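Local coordinates for protein acetaldehyde dehydrogenase (Acetylating) (Geobacillus thermoglucosidasius, PDB 5J78) that probably catalyses the reversible, coenzyme A- and NAD-dependent conversion of acetaldehyde to acetyl-CoA, at residues V309-I323 with K355-I367. Residues are numbered along the deposited sequence; the frame is centred on the assembly and turned at random.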
ATOM      1  N   VAL A 309     -35.656 -19.729   9.621  1.00 31.20           N
ATOM      2  CA  VAL A 309     -34.374 -20.277   9.193  1.00 34.31           C
ATOM      3  C   VAL A 309     -33.580 -19.194   8.422  1.00 28.74           C
ATOM      4  O   VAL A 309     -32.384 -19.026   8.650  1.00 37.94           O
ATOM      5  CB  VAL A 309     -34.562 -21.544   8.337  1.00 24.95           C
ATOM      6  CG1 VAL A 309     -33.212 -22.015   7.725  1.00 25.38           C
ATOM      7  CG2 VAL A 309     -35.151 -22.647   9.178  1.00 30.14           C
ATOM      8  N   ALA A 310     -34.258 -18.436   7.558  1.00 35.07           N
ATOM      9  CA  ALA A 310     -33.588 -17.458   6.706  1.00 23.60           C
ATOM     10  C   ALA A 310     -32.870 -16.424   7.526  1.00 38.96           C
ATOM     11  O   ALA A 310     -31.900 -15.823   7.066  1.00 42.90           O
ATOM     12  CB  ALA A 310     -34.563 -16.777   5.776  1.00 27.42           C
ATOM     13  N   SER A 311     -33.341 -16.228   8.748  1.00 31.50           N
ATOM     14  CA  SER A 311     -32.807 -15.195   9.626  1.00 31.92           C
ATOM     15  C   SER A 311     -31.436 -15.538  10.167  1.00 33.65           C
ATOM     16  O   SER A 311     -30.681 -14.651  10.565  1.00 43.70           O
ATOM     17  CB  SER A 311     -33.770 -14.962  10.790  1.00 39.09           C
ATOM     18  OG  SER A 311     -35.069 -14.729  10.294  1.00 53.59           O
ATOM     19  N   ILE A 312     -31.124 -16.830  10.204  1.00 32.52           N
ATOM     20  CA  ILE A 312     -29.834 -17.267  10.714  1.00 36.08           C
ATOM     21  C   ILE A 312     -28.917 -17.812   9.619  1.00 32.53           C
ATOM     22  O   ILE A 312     -27.813 -18.260   9.915  1.00 31.27           O
ATOM     23  CB  ILE A 312     -30.013 -18.338  11.815  1.00 42.03           C
ATOM     24  CG1 ILE A 312     -30.650 -19.614  11.261  1.00 34.83           C
ATOM     25  CG2 ILE A 312     -30.859 -17.780  12.953  1.00 29.63           C
ATOM     26  CD1 ILE A 312     -30.342 -20.833  12.091  1.00 40.84           C
ATOM     27  N   ILE A 313     -29.369 -17.783   8.368  1.00 27.17           N
ATOM     28  CA  ILE A 313     -28.541 -18.247   7.260  1.00 27.54           C
ATOM     29  C   ILE A 313     -27.441 -17.228   6.955  1.00 32.42           C
ATOM     30  O   ILE A 313     -26.311 -17.617   6.672  1.00 32.24           O
ATOM     31  CB  ILE A 313     -29.370 -18.530   6.000  1.00 22.16           C
ATOM     32  CG1 ILE A 313     -30.037 -19.893   6.152  1.00 21.52           C
ATOM     33  CG2 ILE A 313     -28.493 -18.550   4.727  1.00 28.66           C
ATOM     34  CD1 ILE A 313     -30.967 -20.259   5.034  1.00 26.24           C
ATOM     35  N   MET A 314     -27.756 -15.937   7.005  1.00 33.85           N
ATOM     36  CA  MET A 314     -26.695 -14.932   6.949  1.00 47.61           C
ATOM     37  C   MET A 314     -26.811 -13.868   8.041  1.00 40.39           C
ATOM     38  O   MET A 314     -27.907 -13.505   8.489  1.00 48.30           O
ATOM     39  CB  MET A 314     -26.631 -14.286   5.548  1.00 49.34           C
ATOM     40  CG  MET A 314     -27.894 -13.719   4.968  1.00 47.91           C
ATOM     41  SD  MET A 314     -27.843 -13.720   3.141  1.00 49.43           S
ATOM     42  CE  MET A 314     -26.164 -13.195   2.832  1.00 55.07           C
ATOM     43  N   VAL A 315     -25.639 -13.442   8.507  1.00 44.82           N
ATOM     44  CA  VAL A 315     -25.495 -12.329   9.433  1.00 56.06           C
ATOM     45  C   VAL A 315     -24.573 -11.320   8.759  1.00 55.40           C
ATOM     46  O   VAL A 315     -23.593 -11.701   8.109  1.00 47.55           O
ATOM     47  CB  VAL A 315     -24.936 -12.770  10.804  1.00 46.50           C
ATOM     48  CG1 VAL A 315     -25.829 -13.843  11.412  1.00 43.32           C
ATOM     49  CG2 VAL A 315     -23.517 -13.280  10.675  1.00 63.89           C
ATOM     50  N   ASN A 316     -24.885 -10.039   8.933  1.00 64.43           N
ATOM     51  CA  ASN A 316     -24.497  -9.016   7.967  1.00 65.77           C
ATOM     52  C   ASN A 316     -25.103  -9.438   6.636  1.00 64.82           C
ATOM     53  O   ASN A 316     -26.263  -9.865   6.584  1.00 58.03           O
ATOM     54  CB  ASN A 316     -22.976  -8.846   7.860  1.00 60.08           C
ATOM     55  CG  ASN A 316     -22.332  -8.491   9.186  1.00 77.52           C
ATOM     56  OD1 ASN A 316     -22.975  -7.928  10.072  1.00 70.14           O
ATOM     57  ND2 ASN A 316     -21.046  -8.811   9.325  1.00 87.50           N
ATOM     58  N   GLY A 317     -24.321  -9.345   5.567  1.00 58.00           N
ATOM     59  CA  GLY A 317     -24.762  -9.794   4.260  1.00 60.15           C
ATOM     60  C   GLY A 317     -23.884 -10.930   3.789  1.00 58.05           C
ATOM     61  O   GLY A 317     -23.553 -11.016   2.604  1.00 64.69           O
ATOM     62  N   SER A 318     -23.497 -11.793   4.728  1.00 47.08           N
ATOM     63  CA  SER A 318     -22.663 -12.951   4.420  1.00 62.88           C
ATOM     64  C   SER A 318     -23.133 -14.194   5.173  1.00 44.91           C
ATOM     65  O   SER A 318     -23.785 -14.092   6.209  1.00 40.32           O
ATOM     66  CB  SER A 318     -21.203 -12.662   4.765  1.00 54.46           C
ATOM     67  OG  SER A 318     -21.061 -12.430   6.156  1.00 77.00           O
ATOM     68  N   LEU A 319     -22.782 -15.363   4.642  1.00 42.44           N
ATOM     69  CA  LEU A 319     -23.121 -16.635   5.261  1.00 45.11           C
ATOM     70  C   LEU A 319     -22.698 -16.672   6.729  1.00 31.03           C
ATOM     71  O   LEU A 319     -21.597 -16.272   7.080  1.00 33.60           O
ATOM     72  CB  LEU A 319     -22.474 -17.786   4.489  1.00 30.66           C
ATOM     73  CG  LEU A 319     -22.781 -19.200   5.001  1.00 28.33           C
ATOM     74  CD1 LEU A 319     -24.282 -19.551   4.854  1.00 25.78           C
ATOM     75  CD2 LEU A 319     -21.895 -20.204   4.265  1.00 28.87           C
ATOM     76  N   ASN A 320     -23.618 -17.123   7.572  1.00 30.01           N
ATOM     77  CA  ASN A 320     -23.398 -17.285   9.010  1.00 36.43           C
ATOM     78  C   ASN A 320     -22.566 -18.531   9.309  1.00 26.94           C
ATOM     79  O   ASN A 320     -23.019 -19.649   9.089  1.00 25.25           O
ATOM     80  CB  ASN A 320     -24.765 -17.357   9.715  1.00 26.99           C
ATOM     81  CG  ASN A 320     -24.664 -17.516  11.233  1.00 30.47           C
ATOM     82  OD1 ASN A 320     -23.590 -17.418  11.829  1.00 35.22           O
ATOM     83  ND2 ASN A 320     -25.812 -17.745  11.864  1.00 33.93           N
ATOM     84  N   ALA A 321     -21.349 -18.337   9.807  1.00 29.29           N
ATOM     85  CA  ALA A 321     -20.439 -19.451  10.070  1.00 27.45           C
ATOM     86  C   ALA A 321     -21.000 -20.444  11.092  1.00 30.24           C
ATOM     87  O   ALA A 321     -20.586 -21.607  11.125  1.00 26.83           O
ATOM     88  CB  ALA A 321     -19.079 -18.925  10.553  1.00 33.63           C
ATOM     89  N   LYS A 322     -21.943 -20.001  11.921  1.00 31.74           N
ATOM     90  CA  LYS A 322     -22.454 -20.866  12.981  1.00 27.99           C
ATOM     91  C   LYS A 322     -23.362 -21.973  12.462  1.00 23.87           C
ATOM     92  O   LYS A 322     -23.586 -22.939  13.176  1.00 30.35           O
ATOM     93  CB  LYS A 322     -23.181 -20.034  14.044  1.00 25.98           C
ATOM     94  CG  LYS A 322     -22.212 -19.384  15.016  1.00 37.79           C
ATOM     95  CD  LYS A 322     -22.825 -18.199  15.735  1.00 46.35           C
ATOM     96  CE  LYS A 322     -21.773 -17.504  16.589  1.00 42.32           C
ATOM     97  NZ  LYS A 322     -22.371 -16.694  17.692  1.00 63.93           N
ATOM     98  N   ILE A 323     -23.867 -21.872  11.232  1.00 24.73           N
ATOM     99  CA  ILE A 323     -24.630 -22.994  10.673  1.00 26.69           C
ATOM    100  C   ILE A 323     -23.807 -23.886   9.755  1.00 20.77           C
ATOM    101  O   ILE A 323     -24.272 -24.947   9.363  1.00 19.13           O
ATOM    102  CB  ILE A 323     -25.897 -22.529   9.883  1.00 26.25           C
ATOM    103  CG1 ILE A 323     -25.533 -21.810   8.572  1.00 26.58           C
ATOM    104  CG2 ILE A 323     -26.780 -21.659  10.760  1.00 40.53           C
ATOM    105  CD1 ILE A 323     -26.687 -21.752   7.588  1.00 37.88           C
ATOM    106  N   LYS A 355     -28.360 -12.209  -3.441  1.00 35.37           N
ATOM    107  CA  LYS A 355     -27.623 -12.202  -2.180  1.00 40.41           C
ATOM    108  C   LYS A 355     -28.561 -11.918  -1.012  1.00 41.61           C
ATOM    109  O   LYS A 355     -28.254 -12.236   0.133  1.00 56.99           O
ATOM    110  CB  LYS A 355     -26.496 -11.150  -2.188  1.00 46.64           C
ATOM    111  CG  LYS A 355     -25.739 -10.960  -3.497  1.00 52.07           C
ATOM    112  CD  LYS A 355     -24.579 -11.927  -3.661  1.00 53.21           C
ATOM    113  CE  LYS A 355     -24.109 -11.933  -5.117  1.00 55.30           C
ATOM    114  NZ  LYS A 355     -22.976 -12.871  -5.369  1.00 72.42           N
ATOM    115  N   GLU A 356     -29.707 -11.310  -1.312  1.00 42.93           N
ATOM    116  CA  GLU A 356     -30.641 -10.874  -0.283  1.00 49.61           C
ATOM    117  C   GLU A 356     -31.745 -11.897  -0.066  1.00 39.35           C
ATOM    118  O   GLU A 356     -32.647 -11.676   0.730  1.00 44.50           O
ATOM    119  CB  GLU A 356     -31.242  -9.513  -0.655  1.00 46.45           C
ATOM    120  CG  GLU A 356     -32.282  -9.514  -1.793  1.00 52.74           C
ATOM    121  CD  GLU A 356     -31.676  -9.602  -3.197  1.00 72.30           C
ATOM    122  OE1 GLU A 356     -30.576 -10.179  -3.369  1.00 58.44           O
ATOM    123  OE2 GLU A 356     -32.314  -9.084  -4.141  1.00 78.73           O
ATOM    124  N   TYR A 357     -31.674 -12.993  -0.818  1.00 40.11           N
ATOM    125  CA  TYR A 357     -32.566 -14.137  -0.672  1.00 32.51           C
ATOM    126  C   TYR A 357     -31.742 -15.304  -0.133  1.00 33.19           C
ATOM    127  O   TYR A 357     -31.208 -16.111  -0.901  1.00 24.73           O
ATOM    128  CB  TYR A 357     -33.216 -14.489  -1.995  1.00 32.05           C
ATOM    129  CG  TYR A 357     -34.142 -13.408  -2.487  1.00 49.54           C
ATOM    130  CD1 TYR A 357     -35.470 -13.379  -2.088  1.00 51.27           C
ATOM    131  CD2 TYR A 357     -33.691 -12.402  -3.334  1.00 41.91           C
ATOM    132  CE1 TYR A 357     -36.327 -12.389  -2.522  1.00 44.92           C
ATOM    133  CE2 TYR A 357     -34.549 -11.403  -3.775  1.00 46.93           C
ATOM    134  CZ  TYR A 357     -35.864 -11.410  -3.365  1.00 45.56           C
ATOM    135  OH  TYR A 357     -36.722 -10.433  -3.796  1.00 63.24           O
ATOM    136  N   PRO A 358     -31.621 -15.381   1.199  1.00 30.97           N
ATOM    137  CA  PRO A 358     -30.656 -16.282   1.836  1.00 27.25           C
ATOM    138  C   PRO A 358     -30.757 -17.742   1.427  1.00 24.81           C
ATOM    139  O   PRO A 358     -29.776 -18.471   1.596  1.00 28.22           O
ATOM    140  CB  PRO A 358     -30.966 -16.120   3.320  1.00 32.26           C
ATOM    141  CG  PRO A 358     -31.548 -14.747   3.428  1.00 42.30           C
ATOM    142  CD  PRO A 358     -32.354 -14.575   2.194  1.00 37.16           C
ATOM    143  N   PHE A 359     -31.888 -18.180   0.891  1.00 26.15           N
ATOM    144  CA  PHE A 359     -31.988 -19.574   0.494  1.00 29.86           C
ATOM    145  C   PHE A 359     -31.352 -19.798  -0.881  1.00 23.81           C
ATOM    146  O   PHE A 359     -31.063 -20.932  -1.252  1.00 21.49           O
ATOM    147  CB  PHE A 359     -33.448 -20.034   0.510  1.00 36.78           C
ATOM    148  CG  PHE A 359     -33.955 -20.372   1.888  1.00 27.58           C
ATOM    149  CD1 PHE A 359     -33.681 -21.599   2.452  1.00 24.75           C
ATOM    150  CD2 PHE A 359     -34.699 -19.461   2.616  1.00 33.87           C
ATOM    151  CE1 PHE A 359     -34.143 -21.921   3.733  1.00 20.33           C
ATOM    152  CE2 PHE A 359     -35.156 -19.778   3.887  1.00 42.94           C
ATOM    153  CZ  PHE A 359     -34.866 -21.011   4.444  1.00 30.16           C
ATOM    154  N   SER A 360     -31.113 -18.726  -1.627  1.00 26.65           N
ATOM    155  CA  SER A 360     -30.533 -18.856  -2.961  1.00 27.00           C
ATOM    156  C   SER A 360     -28.997 -18.838  -2.952  1.00 20.06           C
ATOM    157  O   SER A 360     -28.392 -19.164  -3.969  1.00 27.16           O
ATOM    158  CB  SER A 360     -31.031 -17.749  -3.887  1.00 33.96           C
ATOM    159  OG  SER A 360     -30.499 -16.503  -3.497  1.00 32.10           O
ATOM    160  N   ILE A 361     -28.379 -18.458  -1.829  1.00 20.55           N
ATOM    161  CA  ILE A 361     -26.913 -18.411  -1.744  1.00 25.10           C
ATOM    162  C   ILE A 361     -26.326 -19.763  -1.335  1.00 27.11           C
ATOM    163  O   ILE A 361     -27.068 -20.739  -1.080  1.00 21.96           O
ATOM    164  CB  ILE A 361     -26.421 -17.306  -0.758  1.00 24.03           C
ATOM    165  CG1 ILE A 361     -26.696 -17.656   0.720  1.00 24.58           C
ATOM    166  CG2 ILE A 361     -27.063 -15.975  -1.112  1.00 30.89           C
ATOM    167  CD1 ILE A 361     -25.865 -16.844   1.718  1.00 20.37           C
ATOM    168  N   GLU A 362     -24.992 -19.812  -1.290  1.00 17.91           N
ATOM    169  CA  GLU A 362     -24.264 -21.006  -0.905  1.00 21.41           C
ATOM    170  C   GLU A 362     -24.401 -21.148   0.603  1.00 21.51           C
ATOM    171  O   GLU A 362     -24.035 -20.241   1.356  1.00 18.55           O
ATOM    172  CB  GLU A 362     -22.774 -20.935  -1.314  1.00 19.82           C
ATOM    173  CG  GLU A 362     -22.064 -22.282  -1.153  1.00 21.61           C
ATOM    174  CD  GLU A 362     -20.546 -22.231  -1.222  1.00 28.74           C
ATOM    175  OE1 GLU A 362     -19.957 -21.130  -1.184  1.00 21.94           O
ATOM    176  OE2 GLU A 362     -19.945 -23.328  -1.323  1.00 21.33           O
ATOM    177  N   LYS A 363     -24.899 -22.292   1.053  1.00 21.46           N
ATOM    178  CA  LYS A 363     -25.280 -22.428   2.462  1.00 19.26           C
ATOM    179  C   LYS A 363     -24.340 -23.318   3.276  1.00 22.78           C
ATOM    180  O   LYS A 363     -24.356 -23.264   4.511  1.00 24.72           O
ATOM    181  CB  LYS A 363     -26.730 -22.956   2.537  1.00 18.46           C
ATOM    182  CG  LYS A 363     -27.725 -21.944   1.948  1.00 23.31           C
ATOM    183  CD  LYS A 363     -29.121 -22.512   1.686  1.00 21.71           C
ATOM    184  CE  LYS A 363     -29.148 -23.478   0.525  1.00 24.84           C
ATOM    185  NZ  LYS A 363     -29.067 -22.797  -0.801  1.00 24.09           N
ATOM    186  N   LEU A 364     -23.526 -24.115   2.583  1.00 18.76           N
ATOM    187  CA  LEU A 364     -22.516 -24.966   3.221  1.00 19.23           C
ATOM    188  C   LEU A 364     -23.099 -25.689   4.439  1.00 24.68           C
ATOM    189  O   LEU A 364     -22.499 -25.741   5.509  1.00 20.52           O
ATOM    190  CB  LEU A 364     -21.288 -24.142   3.626  1.00 20.67           C
ATOM    191  CG  LEU A 364     -20.313 -23.754   2.494  1.00 24.22           C
ATOM    192  CD1 LEU A 364     -19.211 -22.838   3.013  1.00 27.06           C
ATOM    193  CD2 LEU A 364     -19.697 -24.973   1.832  1.00 23.94           C
ATOM    194  N   SER A 365     -24.291 -26.237   4.259  1.00 17.97           N
ATOM    195  CA  SER A 365     -25.001 -26.908   5.346  1.00 23.45           C
ATOM    196  C   SER A 365     -26.178 -27.669   4.738  1.00 16.92           C
ATOM    197  O   SER A 365     -26.486 -27.497   3.546  1.00 21.07           O
ATOM    198  CB  SER A 365     -25.472 -25.899   6.401  1.00 19.32           C
ATOM    199  OG  SER A 365     -26.390 -24.980   5.834  1.00 20.32           O
ATOM    200  N   PRO A 366     -26.832 -28.524   5.531  1.00 18.30           N
ATOM    201  CA  PRO A 366     -27.870 -29.384   4.960  1.00 21.05           C
ATOM    202  C   PRO A 366     -29.186 -28.621   4.772  1.00 21.93           C
ATOM    203  O   PRO A 366     -30.239 -28.988   5.303  1.00 24.89           O
ATOM    204  CB  PRO A 366     -27.989 -30.520   5.983  1.00 17.84           C
ATOM    205  CG  PRO A 366     -26.864 -30.345   6.927  1.00 25.38           C
ATOM    206  CD  PRO A 366     -26.513 -28.910   6.911  1.00 22.00           C
ATOM    207  N   ILE A 367     -29.092 -27.541   4.002  1.00 16.30           N
ATOM    208  CA  ILE A 367     -30.230 -26.753   3.552  1.00 18.61           C
ATOM    209  C   ILE A 367     -30.175 -26.664   2.041  1.00 23.99           C
ATOM    210  O   ILE A 367     -29.128 -26.379   1.457  1.00 25.71           O
ATOM    211  CB  ILE A 367     -30.237 -25.331   4.136  1.00 22.13           C
ATOM    212  CG1 ILE A 367     -30.141 -25.392   5.653  1.00 21.30           C
ATOM    213  CG2 ILE A 367     -31.485 -24.587   3.684  1.00 17.98           C
ATOM    214  CD1 ILE A 367     -30.003 -24.033   6.353  1.00 24.97           C
TER
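Ile313 and Phe359 cross at about a right angle: CD1 of the isoleucine stands over one face of the Phe359 ring, 3.9 Å from its centroid and 16° off the normal, a CH-pi contact displaced toward the rim. Val309 and Ala310, from the preceding turn of the helix, reach the same ring obliquely, with Ala310 CB 3.6 Å from Phe359 CE2. Replacing Phe359 by an alanine would probably open a gap beside Val309 and Ala310 and leave Ile313 CD1 without its aromatic partner. Ile313 divides its branches. CG2, anti to the backbone N, lies against Pro358, 3.7 Å from its CB, while CG1 on the other branch carries CD1 to the ring and, tip to tip, to Ile367 CD1 at 4.1 Å.

Further along, Met314 SD lies 3.9 Å from Pro358 CG, and the bend at chi3 (-41°) then swings the methyl CE to 3.8 Å from Ile361 CD1. Leu319 spreads both methyls over the backbone carbonyls of Glu362 and Lys363, and its CD2 also meets Leu364 CD1. The second segment belongs to the loop between strands 345-349 and 367-373, neighbours in a seven-stranded parallel sheet, consistent with the catalytic domain of the aldehyde dehydrogenase family; the end of helix 303-313 and the hairpin of strands 314-315 and 318-319 pack onto this loop.

No hydrogen bond joins the two segments; several polar side chains are instead held by their own segment. Lys363 NZ folds back to the carbonyls of Phe359 and Ile361, approaching the latter almost in line with its C=O (171°), and has a further partner in Gln277 O, which ties the loop to strand 276-282. Just past the hairpin, Asn320 ND2 reaches back to Ile312 O, 2.8 Å away, near the end of the helix.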